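Local coordinates for protein putative NADH-flavin reductase (Lactobacillus casei ATCC 334, PDB 3H2S) that binds NADPH in a Rossmann-type fold and is probably an NAD(P)H-dependent oxidoreductase, perhaps a flavin reductase, at residues Asp61-Val66 and Ser96-Val101; Phe85-Val90 and Tyr142-Met147; Leu109-Ala114 and Asp175-Gly180; Ile154-Ser159 and Leu194-Gln199; Gly165-Tyr170 and Thr189-Leu194. All blocks are in the same frame, centred on the assembly; numbering follows the deposited sequence.

Interaction 1 (Asp61-Val66 and Ser96-Val101)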
# COMPACT_ATOMS: atom_id res chain seq x y z
N ASP A 61 -7.54 10.93 -15.15
CA ASP A 61 -8.33 10.22 -16.15
C ASP A 61 -8.03 10.64 -17.59
O ASP A 61 -8.19 9.85 -18.52
CB ASP A 61 -9.83 10.27 -15.86
CG ASP A 61 -10.55 9.01 -16.32
OD1 ASP A 61 -9.88 8.11 -16.87
OD2 ASP A 61 -11.78 8.91 -16.12
N SER A 62 -7.48 11.84 -17.77
CA SER A 62 -7.05 12.27 -19.09
C SER A 62 -5.65 11.78 -19.47
O SER A 62 -5.22 11.97 -20.61
CB SER A 62 -7.13 13.80 -19.22
OG SER A 62 -6.15 14.42 -18.42
N VAL A 63 -4.93 11.19 -18.52
CA VAL A 63 -3.54 10.80 -18.78
C VAL A 63 -3.39 9.33 -19.20
O VAL A 63 -4.14 8.45 -18.75
CB VAL A 63 -2.61 11.13 -17.59
CG1 VAL A 63 -2.89 12.54 -17.05
CG2 VAL A 63 -2.74 10.10 -16.52
N ASP A 64 -2.44 9.07 -20.10
CA ASP A 64 -2.17 7.74 -20.61
C ASP A 64 -1.08 7.04 -19.78
O ASP A 64 -1.00 5.80 -19.74
CB ASP A 64 -1.74 7.82 -22.09
CG ASP A 64 -2.77 8.53 -22.95
OD1 ASP A 64 -2.49 9.65 -23.45
OD2 ASP A 64 -3.88 7.97 -23.14
N ALA A 65 -0.24 7.84 -19.13
CA ALA A 65 0.84 7.31 -18.31
C ALA A 65 1.15 8.23 -17.14
O ALA A 65 0.96 9.46 -17.21
CB ALA A 65 2.09 7.10 -19.13
N VAL A 66 1.70 7.63 -16.09
CA VAL A 66 2.16 8.35 -14.91
C VAL A 66 3.57 7.90 -14.58
O VAL A 66 3.88 6.70 -14.63
CB VAL A 66 1.25 8.06 -13.69
CG1 VAL A 66 1.76 8.83 -12.46
CG2 VAL A 66 -0.19 8.48 -14.01
N SER A 96 -7.71 0.38 -15.15
CA SER A 96 -7.32 1.37 -16.15
C SER A 96 -6.13 0.84 -16.94
O SER A 96 -5.34 0.05 -16.42
CB SER A 96 -6.95 2.69 -15.46
OG SER A 96 -6.26 3.57 -16.34
N ASP A 97 -5.99 1.31 -18.17
CA ASP A 97 -4.92 0.86 -19.06
C ASP A 97 -3.65 1.65 -18.79
O ASP A 97 -2.59 1.35 -19.35
CB ASP A 97 -5.33 1.06 -20.52
CG ASP A 97 -6.41 0.10 -20.97
OD1 ASP A 97 -6.61 -0.93 -20.29
OD2 ASP A 97 -7.04 0.36 -22.01
N THR A 98 -3.78 2.69 -17.96
CA THR A 98 -2.68 3.63 -17.70
C THR A 98 -1.39 2.94 -17.30
O THR A 98 -1.36 2.18 -16.34
CB THR A 98 -3.08 4.65 -16.63
OG1 THR A 98 -4.27 5.31 -17.05
CG2 THR A 98 -1.97 5.70 -16.42
N LEU A 99 -0.30 3.29 -17.99
CA LEU A 99 1.03 2.82 -17.65
C LEU A 99 1.57 3.62 -16.47
O LEU A 99 1.50 4.85 -16.46
CB LEU A 99 1.99 2.99 -18.83
CG LEU A 99 1.68 2.24 -20.12
CD1 LEU A 99 2.72 2.64 -21.17
CD2 LEU A 99 1.78 0.76 -19.85
N ALA A 100 2.15 2.94 -15.50
CA ALA A 100 2.77 3.63 -14.37
C ALA A 100 4.21 3.15 -14.20
O ALA A 100 4.44 1.99 -13.87
CB ALA A 100 1.98 3.37 -13.10
N VAL A 101 5.16 4.06 -14.39
CA VAL A 101 6.56 3.74 -14.14
C VAL A 101 7.02 4.26 -12.79
O VAL A 101 6.92 5.45 -12.50
CB VAL A 101 7.49 4.29 -15.26
CG1 VAL A 101 8.98 4.01 -14.96
CG2 VAL A 101 7.09 3.71 -16.60
O HOH W 1 -5.41 5.42 -19.61
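T98 holds OG1 beside its backbone N, anti to the carbonyl carbon (chi1 -56°), which leaves CG2 anti to the N, on the side of the 61-66 segment, where it lies 3.7 Å from A65 CA; V66 has CG1 anti to its own N (chi1 -180°), and its other methyl, CG2, meets T98 CG2 at 4.1 Å. Behind these two side chains the backbones form a parallel ladder that pairs A65 with L99 and V66 with A100. Its three rungs run from L99 N to D64 O, from V66 N to L99 O at 2.8 Å, and from V101 N to V66 O. A65 CA adds a CA-H...O contact to L99 O at 3.1 Å. On the face that carries A65 and L99, the two CB atoms sit 4.1 Å apart, and both side chains touch L200 of helix 189-201. Before the ladder begins, S96 OG accepts from T98 N at 3.1 Å, an ST turn, and a water 2.8 Å from T98 OG1 makes a weak bond to V63 O. These adjacent strands belong to the beta-alpha-beta unit built with helix 80-91. Backbone polarity is thus matched inside the sheet, while apolar side chains meet on its faces and the hydroxyls gather where the strand starts.

Interaction 2 (Phe85-Val90 and Tyr142-Met147)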
# COMPACT_ATOMS: atom_id res chain seq x y z
N PHE A 85 3.24 7.07 -1.41
CA PHE A 85 2.96 7.65 -2.73
C PHE A 85 2.59 6.52 -3.72
O PHE A 85 1.73 6.70 -4.58
CB PHE A 85 4.18 8.38 -3.28
CG PHE A 85 4.61 9.57 -2.46
CD1 PHE A 85 3.68 10.52 -2.04
CD2 PHE A 85 5.96 9.87 -2.33
CE1 PHE A 85 4.09 11.71 -1.46
CE2 PHE A 85 6.37 11.07 -1.73
CZ PHE A 85 5.42 11.96 -1.27
N ALA A 86 3.35 5.42 -3.69
CA ALA A 86 3.12 4.33 -4.63
C ALA A 86 1.78 3.63 -4.40
O ALA A 86 1.08 3.30 -5.37
CB ALA A 86 4.28 3.31 -4.58
N THR A 87 1.47 3.31 -3.14
CA THR A 87 0.20 2.64 -2.84
C THR A 87 -0.95 3.54 -3.27
O THR A 87 -1.98 3.06 -3.75
CB THR A 87 0.05 2.30 -1.34
OG1 THR A 87 0.00 3.50 -0.56
CG2 THR A 87 1.21 1.39 -0.84
N HIS A 88 -0.81 4.85 -3.06
CA HIS A 88 -1.87 5.77 -3.45
C HIS A 88 -2.04 5.77 -4.97
O HIS A 88 -3.16 5.73 -5.49
CB HIS A 88 -1.59 7.20 -2.95
CG HIS A 88 -2.71 8.15 -3.22
ND1 HIS A 88 -3.99 7.92 -2.74
CD2 HIS A 88 -2.81 9.20 -4.07
CE1 HIS A 88 -4.80 8.87 -3.20
NE2 HIS A 88 -4.11 9.63 -4.03
N LEU A 89 -0.92 5.91 -5.68
CA LEU A 89 -0.97 5.89 -7.16
C LEU A 89 -1.63 4.62 -7.72
O LEU A 89 -2.49 4.68 -8.60
CB LEU A 89 0.43 6.07 -7.76
CG LEU A 89 0.45 6.15 -9.29
CD1 LEU A 89 -0.59 7.14 -9.85
CD2 LEU A 89 1.85 6.50 -9.82
N VAL A 90 -1.17 3.46 -7.24
CA VAL A 90 -1.77 2.19 -7.62
C VAL A 90 -3.29 2.17 -7.39
O VAL A 90 -4.06 1.70 -8.24
CB VAL A 90 -1.08 0.98 -6.92
CG1 VAL A 90 -1.91 -0.30 -7.11
CG2 VAL A 90 0.33 0.79 -7.49
N TYR A 142 8.87 -1.77 -3.89
CA TYR A 142 9.10 -2.79 -4.91
C TYR A 142 8.30 -4.08 -4.62
O TYR A 142 7.72 -4.67 -5.52
CB TYR A 142 10.59 -3.11 -4.95
CG TYR A 142 10.93 -4.39 -5.66
CD1 TYR A 142 11.62 -5.40 -5.00
CD2 TYR A 142 10.64 -4.56 -7.00
CE1 TYR A 142 11.98 -6.56 -5.65
CE2 TYR A 142 11.04 -5.71 -7.68
CZ TYR A 142 11.72 -6.70 -7.00
OH TYR A 142 12.10 -7.85 -7.65
N GLN A 143 8.26 -4.49 -3.37
CA GLN A 143 7.50 -5.69 -3.01
C GLN A 143 6.00 -5.43 -3.14
O GLN A 143 5.25 -6.33 -3.53
CB GLN A 143 7.84 -6.12 -1.59
CG GLN A 143 9.26 -6.64 -1.41
CD GLN A 143 9.46 -7.24 -0.05
OE1 GLN A 143 9.87 -8.40 0.07
NE2 GLN A 143 9.01 -6.54 0.98
N PHE A 144 5.57 -4.23 -2.75
CA PHE A 144 4.15 -3.86 -2.87
C PHE A 144 3.69 -3.91 -4.32
O PHE A 144 2.60 -4.39 -4.62
CB PHE A 144 3.90 -2.46 -2.33
CG PHE A 144 2.58 -1.89 -2.75
CD1 PHE A 144 1.41 -2.29 -2.13
CD2 PHE A 144 2.51 -0.96 -3.79
CE1 PHE A 144 0.17 -1.82 -2.56
CE2 PHE A 144 1.28 -0.43 -4.18
CZ PHE A 144 0.11 -0.88 -3.59
N LEU A 145 4.50 -3.38 -5.23
CA LEU A 145 4.11 -3.37 -6.64
C LEU A 145 3.77 -4.78 -7.15
O LEU A 145 2.78 -4.97 -7.85
CB LEU A 145 5.21 -2.73 -7.49
CG LEU A 145 5.43 -1.22 -7.34
CD1 LEU A 145 6.62 -0.78 -8.19
CD2 LEU A 145 4.20 -0.39 -7.68
N GLN A 146 4.54 -5.77 -6.71
CA GLN A 146 4.36 -7.15 -7.17
C GLN A 146 3.07 -7.79 -6.67
O GLN A 146 2.69 -8.85 -7.14
CB GLN A 146 5.56 -8.00 -6.74
CG GLN A 146 6.85 -7.58 -7.42
CD GLN A 146 8.04 -8.29 -6.85
OE1 GLN A 146 8.77 -7.75 -6.02
NE2 GLN A 146 8.18 -9.56 -7.21
N MSE A 147 2.42 -7.15 -5.70
CA MSE A 147 1.12 -7.61 -5.21
C MSE A 147 -0.01 -7.28 -6.19
O MSE A 147 -1.18 -7.62 -5.95
CB MSE A 147 0.81 -6.96 -3.86
CG MSE A 147 1.80 -7.27 -2.77
SE MSE A 147 1.40 -6.22 -1.17
CE MSE A 147 2.58 -7.13 0.05
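A turn of helix 80-91 faces the C-terminal part of helix 132-145 with no hydrogen bond between the segments, T87 and F144 making the nearest backbone approach at 7.6 Å between CA atoms. F144 spans that interval: its CG stands anti to the backbone N (chi1 165°) and the ring projects to the 85-90 helix. T87 CG2 sits squarely over one ring face, 3.6 Å from the centroid and 7° off the normal, a CH-pi contact in which the two side chains cross at about a right angle. V90 comes from another direction, tip to tip with the phenyl group, and places CG2 at the ring edge, 3.7 Å from F144 CE2. The same methyl also touches L145 CD2 at 4.1 Å, so one valine branch bridges consecutive residues of the 142-147 segment. The T87 hydroxyl turns to D84 O within its own helix, leaving the methyl for the aromatic ring. F102 of strand 99-103 lies against A86, V90 and L145. The second subunit adds its own T87 against T87 and its L83 against F144, and F85 of helix 80-91 in the same chain touches NADPH. Dispersion and CH-pi attraction therefore hold these helices together at the dimer interface, with the T87 hydroxyl satisfied by a backbone carbonyl.

Interaction 3 (Leu109-Ala114 and Asp175-Gly180)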
# COMPACT_ATOMS: atom_id res chain seq x y z
N LEU A 109 18.14 -4.50 -5.56
CA LEU A 109 18.89 -5.29 -6.53
C LEU A 109 19.84 -6.26 -5.84
O LEU A 109 20.31 -5.99 -4.72
CB LEU A 109 19.71 -4.38 -7.44
CG LEU A 109 18.98 -3.39 -8.34
CD1 LEU A 109 19.99 -2.40 -8.92
CD2 LEU A 109 18.20 -4.12 -9.41
N ALA A 110 20.15 -7.37 -6.51
CA ALA A 110 21.23 -8.25 -6.07
C ALA A 110 22.60 -7.63 -6.37
O ALA A 110 22.83 -7.08 -7.45
CB ALA A 110 21.12 -9.61 -6.74
N MSE A 111 23.54 -7.84 -5.45
CA MSE A 111 24.95 -7.72 -5.79
C MSE A 111 25.33 -8.71 -6.89
O MSE A 111 24.71 -9.77 -7.02
CB MSE A 111 25.82 -7.96 -4.55
CG MSE A 111 25.69 -6.89 -3.48
SE MSE A 111 26.42 -5.15 -4.03
CE MSE A 111 26.87 -4.47 -2.24
N PRO A 112 26.34 -8.37 -7.69
CA PRO A 112 26.83 -9.30 -8.71
C PRO A 112 27.11 -10.67 -8.09
O PRO A 112 27.66 -10.74 -7.00
CB PRO A 112 28.13 -8.64 -9.19
CG PRO A 112 27.90 -7.18 -8.96
CD PRO A 112 27.08 -7.09 -7.70
N GLY A 113 26.57 -11.73 -8.69
CA GLY A 113 26.77 -13.08 -8.17
C GLY A 113 25.78 -13.50 -7.09
O GLY A 113 25.89 -14.60 -6.54
N ALA A 114 24.88 -12.60 -6.72
CA ALA A 114 23.86 -12.95 -5.73
C ALA A 114 22.54 -13.22 -6.42
O ALA A 114 22.34 -12.83 -7.57
CB ALA A 114 23.71 -11.84 -4.70
N ASP A 175 17.56 -7.85 -12.37
CA ASP A 175 17.53 -7.73 -10.91
C ASP A 175 18.91 -7.59 -10.26
O ASP A 175 19.02 -7.62 -9.03
CB ASP A 175 16.80 -8.93 -10.28
CG ASP A 175 15.34 -8.99 -10.67
OD1 ASP A 175 14.60 -8.03 -10.37
OD2 ASP A 175 14.92 -10.04 -11.21
N THR A 176 19.95 -7.57 -11.09
CA THR A 176 21.33 -7.53 -10.59
C THR A 176 22.00 -6.20 -10.92
O THR A 176 21.87 -5.69 -12.02
CB THR A 176 22.17 -8.71 -11.16
OG1 THR A 176 21.53 -9.94 -10.82
CG2 THR A 176 23.56 -8.71 -10.53
N LEU A 177 22.66 -5.61 -9.92
CA LEU A 177 23.44 -4.41 -10.13
C LEU A 177 24.35 -4.59 -11.34
O LEU A 177 25.03 -5.61 -11.47
CB LEU A 177 24.29 -4.12 -8.88
CG LEU A 177 24.94 -2.73 -8.82
CD1 LEU A 177 23.88 -1.65 -8.62
CD2 LEU A 177 25.98 -2.71 -7.71
N LEU A 178 24.37 -3.56 -12.20
CA LEU A 178 25.21 -3.53 -13.38
C LEU A 178 26.48 -2.70 -13.15
O LEU A 178 26.46 -1.66 -12.50
CB LEU A 178 24.44 -2.95 -14.57
CG LEU A 178 23.13 -3.65 -14.95
CD1 LEU A 178 22.44 -2.90 -16.09
CD2 LEU A 178 23.39 -5.12 -15.34
N VAL A 179 27.58 -3.19 -13.69
CA VAL A 179 28.85 -2.49 -13.55
C VAL A 179 29.44 -2.30 -14.94
O VAL A 179 29.38 -3.21 -15.75
CB VAL A 179 29.85 -3.30 -12.69
CG1 VAL A 179 31.22 -2.65 -12.69
CG2 VAL A 179 29.32 -3.47 -11.26
N GLY A 180 29.88 -1.09 -15.24
CA GLY A 180 30.40 -0.77 -16.56
C GLY A 180 31.89 -1.04 -16.69
O GLY A 180 32.53 -1.57 -15.78
O HOH W 2 22.83 -11.97 -9.85
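Backbone hydrogen bonds come first in this pairing of two loops, where A110 and T176 form a single bridge. A110 N donates to D175 O at 2.8 Å, and A110 O accepts from L177 N at 2.9 Å, so both polar groups of the alanine are engaged by the 175-180 segment. T176 CA adds a CA-H...O contact to A110 O.

Apolar contacts gather round L109 and L177, whose side chains cross at about a right angle. L177 holds CG anti to its backbone N (chi1 -167°). At the branch ends, L177 CD1 meets L109 CD1 at 4.0 Å. The other leucine branch, L109 CD2, lies 3.6 Å from D175 O, beside the carbonyl that A110 N binds. An alanine in place of L109 would probably leave L177 CD1 without its methyl partner and open a gap beside the D175 carbonyl. Further out, P112 CD packs at 4.2 Å on L177 CB, while T176 CG2 touches P112 CA.

Water supplies the third kind of link, lying 2.6 Å from T176 OG1 and donating to A114 O. That carbonyl ends a type II turn from M111 to A114, with G113 adopting a positive phi of 86°.

The two loops follow strands 99-103 and 170-173 and border the NADPH site, with L177 resting on S106, a cofactor-binding residue. L109 also packs on R209 and V211 of strand 209-214, and D175 forms a salt bridge to R209, tying the loops to the sheet.

Interaction 4 (Ile154-Ser159 and Leu194-Gln199)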
# COMPACT_ATOMS: atom_id res chain seq x y z
N ILE A 154 5.43 -0.53 -14.01
CA ILE A 154 6.76 -0.90 -14.45
C ILE A 154 7.75 -0.34 -13.42
O ILE A 154 7.66 0.82 -13.02
CB ILE A 154 7.09 -0.30 -15.83
CG1 ILE A 154 6.15 -0.83 -16.92
CG2 ILE A 154 8.55 -0.60 -16.22
CD1 ILE A 154 6.18 0.02 -18.19
N GLY A 155 8.65 -1.19 -12.93
CA GLY A 155 9.68 -0.74 -12.00
C GLY A 155 11.03 -0.59 -12.68
O GLY A 155 11.43 -1.43 -13.49
N ILE A 156 11.70 0.54 -12.41
CA ILE A 156 13.05 0.74 -12.90
C ILE A 156 13.96 1.21 -11.76
O ILE A 156 13.73 2.26 -11.14
CB ILE A 156 13.12 1.79 -14.03
CG1 ILE A 156 12.16 1.43 -15.16
CG2 ILE A 156 14.55 1.90 -14.55
CD1 ILE A 156 12.13 2.46 -16.29
N SER A 157 14.98 0.41 -11.48
CA SER A 157 15.96 0.76 -10.46
C SER A 157 17.15 1.41 -11.15
O SER A 157 17.60 0.94 -12.20
CB SER A 157 16.43 -0.49 -9.71
OG SER A 157 15.45 -0.95 -8.80
N PRO A 158 17.71 2.46 -10.51
CA PRO A 158 18.97 3.02 -10.92
C PRO A 158 20.11 2.07 -10.58
O PRO A 158 19.96 1.20 -9.73
CB PRO A 158 19.09 4.32 -10.10
CG PRO A 158 17.77 4.47 -9.35
CD PRO A 158 17.17 3.10 -9.29
N SER A 159 21.27 2.32 -11.17
CA SER A 159 22.52 1.79 -10.64
C SER A 159 22.83 2.46 -9.30
O SER A 159 22.17 3.43 -8.92
CB SER A 159 23.65 2.08 -11.62
OG SER A 159 23.34 1.53 -12.89
N LEU A 194 15.70 8.56 -20.72
CA LEU A 194 15.64 7.75 -21.94
C LEU A 194 14.95 6.42 -21.67
O LEU A 194 14.08 6.00 -22.44
CB LEU A 194 17.05 7.46 -22.50
CG LEU A 194 17.87 8.58 -23.15
CD1 LEU A 194 19.09 7.98 -23.85
CD2 LEU A 194 17.02 9.39 -24.13
N ALA A 195 15.40 5.73 -20.63
CA ALA A 195 14.88 4.40 -20.28
C ALA A 195 13.39 4.44 -19.95
O ALA A 195 12.63 3.55 -20.31
CB ALA A 195 15.70 3.80 -19.11
N ILE A 196 12.98 5.44 -19.17
CA ILE A 196 11.59 5.61 -18.83
C ILE A 196 10.70 5.87 -20.04
O ILE A 196 9.70 5.18 -20.22
CB ILE A 196 11.43 6.72 -17.77
CG1 ILE A 196 12.04 6.24 -16.44
CG2 ILE A 196 9.95 7.09 -17.61
CD1 ILE A 196 12.09 7.30 -15.34
N LEU A 197 11.11 6.80 -20.90
CA LEU A 197 10.34 7.13 -22.08
C LEU A 197 10.36 5.98 -23.07
O LEU A 197 9.36 5.74 -23.74
CB LEU A 197 10.83 8.42 -22.74
CG LEU A 197 10.06 9.68 -22.31
CD1 LEU A 197 8.58 9.57 -22.63
CD2 LEU A 197 10.28 9.97 -20.83
N ASP A 198 11.46 5.23 -23.10
CA ASP A 198 11.51 4.03 -23.94
C ASP A 198 10.42 3.05 -23.54
O ASP A 198 9.77 2.46 -24.39
CB ASP A 198 12.89 3.35 -23.85
CG ASP A 198 13.91 4.00 -24.77
OD1 ASP A 198 13.54 4.92 -25.53
OD2 ASP A 198 15.08 3.59 -24.73
N GLN A 199 10.29 2.82 -22.23
CA GLN A 199 9.26 1.90 -21.73
C GLN A 199 7.86 2.43 -22.00
O GLN A 199 6.96 1.67 -22.32
CB GLN A 199 9.45 1.64 -20.23
CG GLN A 199 10.61 0.73 -19.92
CD GLN A 199 10.41 -0.69 -20.46
OE1 GLN A 199 9.29 -1.18 -20.52
NE2 GLN A 199 11.48 -1.30 -20.92
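I156 lays its terminal methyl over I196, CD1 approaching I196 CG1 at 3.8 Å as the two side chains cross. The contact belongs to the Rossmann-type fold of this NADPH-binding protein, in which helix 189-201 covers one face of the central sheet. Strand 154-158 and the helical segment 194-199 run nearly antiparallel at 165°, their axes 10.2 Å apart at closest approach, a separation bridged chiefly by isoleucine side chains and Q199. I156 CG1 is anti to the carbonyl carbon (chi1 -54°), and the fully extended chi2 carries CD1 on to the helix, where it also nears A195 O and, at 4.3 Å, Q199 CG. V101 of the adjoining strand 99-103 packs against I154, I156 and I196, so the cluster extends to the neighbouring strand. Further along the same segment, P158 and S159 touch NADPH, which puts this layer close behind the cofactor site. Q199 is the one polar side chain in the contact, and its amide oxygen is gripped by two backbone donors, T204 N and A205 N, in the loop that follows the helix. Those bonds hold the buried carboxamide, and the CB of Q199 faces the sheet: I154 CD1 lies 4.2 Å from Q199 CB and 4.1 Å from Q199 OE1.

Interaction 5 (Gly165-Tyr170 and Thr189-Leu194)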
# COMPACT_ATOMS: atom_id res chain seq x y z
N GLY A 165 22.97 14.45 -15.20
CA GLY A 165 23.74 14.53 -16.43
C GLY A 165 22.88 14.33 -17.67
O GLY A 165 21.80 13.78 -17.58
N PRO A 166 23.37 14.79 -18.83
CA PRO A 166 22.63 14.59 -20.08
C PRO A 166 22.58 13.11 -20.49
O PRO A 166 23.37 12.29 -20.02
CB PRO A 166 23.44 15.40 -21.10
CG PRO A 166 24.82 15.40 -20.56
CD PRO A 166 24.64 15.51 -19.05
N ALA A 167 21.64 12.78 -21.38
CA ALA A 167 21.49 11.41 -21.84
C ALA A 167 22.57 11.09 -22.86
O ALA A 167 23.00 11.97 -23.62
CB ALA A 167 20.12 11.23 -22.51
N THR A 168 23.00 9.84 -22.88
CA THR A 168 23.91 9.35 -23.91
C THR A 168 23.35 8.06 -24.50
O THR A 168 22.69 8.10 -25.53
CB THR A 168 25.32 9.07 -23.33
OG1 THR A 168 25.20 8.22 -22.18
CG2 THR A 168 25.99 10.37 -22.93
N SER A 169 23.56 6.95 -23.80
CA SER A 169 22.84 5.69 -24.06
C SER A 169 22.81 4.93 -22.74
O SER A 169 23.66 5.17 -21.87
CB SER A 169 23.58 4.82 -25.10
OG SER A 169 23.51 5.39 -26.39
N TYR A 170 21.91 3.96 -22.62
CA TYR A 170 21.89 3.10 -21.44
C TYR A 170 21.93 1.62 -21.77
O TYR A 170 21.68 1.20 -22.92
CB TYR A 170 20.70 3.44 -20.53
CG TYR A 170 19.36 3.04 -21.10
CD1 TYR A 170 18.90 1.72 -21.00
CD2 TYR A 170 18.60 3.94 -21.83
CE1 TYR A 170 17.71 1.33 -21.59
CE2 TYR A 170 17.44 3.54 -22.47
CZ TYR A 170 17.00 2.24 -22.34
OH TYR A 170 15.80 1.87 -22.91
N THR A 189 20.63 11.16 -14.77
CA THR A 189 19.23 11.54 -14.87
C THR A 189 18.75 11.55 -16.32
O THR A 189 17.63 11.16 -16.61
CB THR A 189 18.97 12.92 -14.21
OG1 THR A 189 19.89 13.88 -14.73
CG2 THR A 189 19.16 12.84 -12.70
N GLY A 190 19.62 11.97 -17.25
CA GLY A 190 19.26 11.97 -18.67
C GLY A 190 19.01 10.57 -19.22
O GLY A 190 18.02 10.34 -19.91
N ASN A 191 19.87 9.63 -18.85
CA ASN A 191 19.75 8.25 -19.33
C ASN A 191 18.60 7.46 -18.69
O ASN A 191 17.87 6.74 -19.39
CB ASN A 191 21.08 7.51 -19.16
CG ASN A 191 22.02 7.75 -20.31
OD1 ASN A 191 21.57 8.00 -21.43
ND2 ASN A 191 23.32 7.83 -20.02
N MSE A 192 18.35 7.74 -17.42
CA MSE A 192 17.14 7.25 -16.77
C MSE A 192 15.90 7.76 -17.52
O MSE A 192 14.96 7.00 -17.74
CB MSE A 192 17.09 7.67 -15.29
CG MSE A 192 15.78 7.32 -14.60
SE MSE A 192 15.46 5.37 -14.52
CE MSE A 192 16.77 4.92 -13.15
N ALA A 193 15.92 9.03 -17.92
CA ALA A 193 14.80 9.59 -18.68
C ALA A 193 14.61 8.83 -20.01
O ALA A 193 13.47 8.54 -20.39
CB ALA A 193 15.00 11.09 -18.94
N LEU A 194 15.70 8.56 -20.72
CA LEU A 194 15.64 7.75 -21.94
C LEU A 194 14.95 6.42 -21.67
O LEU A 194 14.08 6.00 -22.44
CB LEU A 194 17.05 7.46 -22.50
CG LEU A 194 17.87 8.58 -23.15
CD1 LEU A 194 19.09 7.98 -23.85
CD2 LEU A 194 17.02 9.39 -24.13
O HOH W 3 19.32 15.77 -16.71
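N191, Y170 and L194 have the most surface buried here, and N191 supplies the polar grip. Its carboxamide reads T168 twice: OD1 accepts from T168 N at 2.7 Å, the donor tilted 33° from the carbonyl plane, while ND2 gives a nearly straight bond to T168 OG1 at 2.9 Å, within the amide plane. A leucine in place of N191 would probably leave T168 N without its acceptor and let the loop shift from the helix. L194 closes the apolar side, its CG 3.5 Å from A167 CB. Y170 has CG between its backbone N and carbonyl carbon (chi1 71°), which turns CG toward the helix; Y170 CD2 lies 3.9 Å from L194 CB. At the helix start G190 N donates to G165 O at 2.9 Å and G165 N to T189 OG1 at 3.2 Å; a side chain on G190 would collide with the backbone of G165, P166 and A167. The loop thus runs against the N-terminal part of helix 189-201 on its way into strand 170-173, one of the two edge strands of the sheet within this chain. D214 of strand 209-214 takes a second bond from N191 ND2, D198 further along the helix binds Y170 OH, and helix 11-22 lies against T189 and L194.

Core and periphery separate clearly in this fold. Interactions 1, 2 and 4 are buried: the first is a parallel strand pair held by backbone bonds, the other two are apolar layers, helix against helix and helix against strand. Interactions 1 and 4 meet in the sheet, where strands 99-103 and 153-158 are neighbours and V101 touches I156 and I196, while V66 packs on L89 of the helix in interaction 2. Interaction 5 is a surface contact that shares helix 189-201 and L194 with interaction 4, and adds side-chain hydrogen bonds to its apolar packing. Interaction 3, partly buried, joins two loops and reaches interaction 4 through L109 and P158.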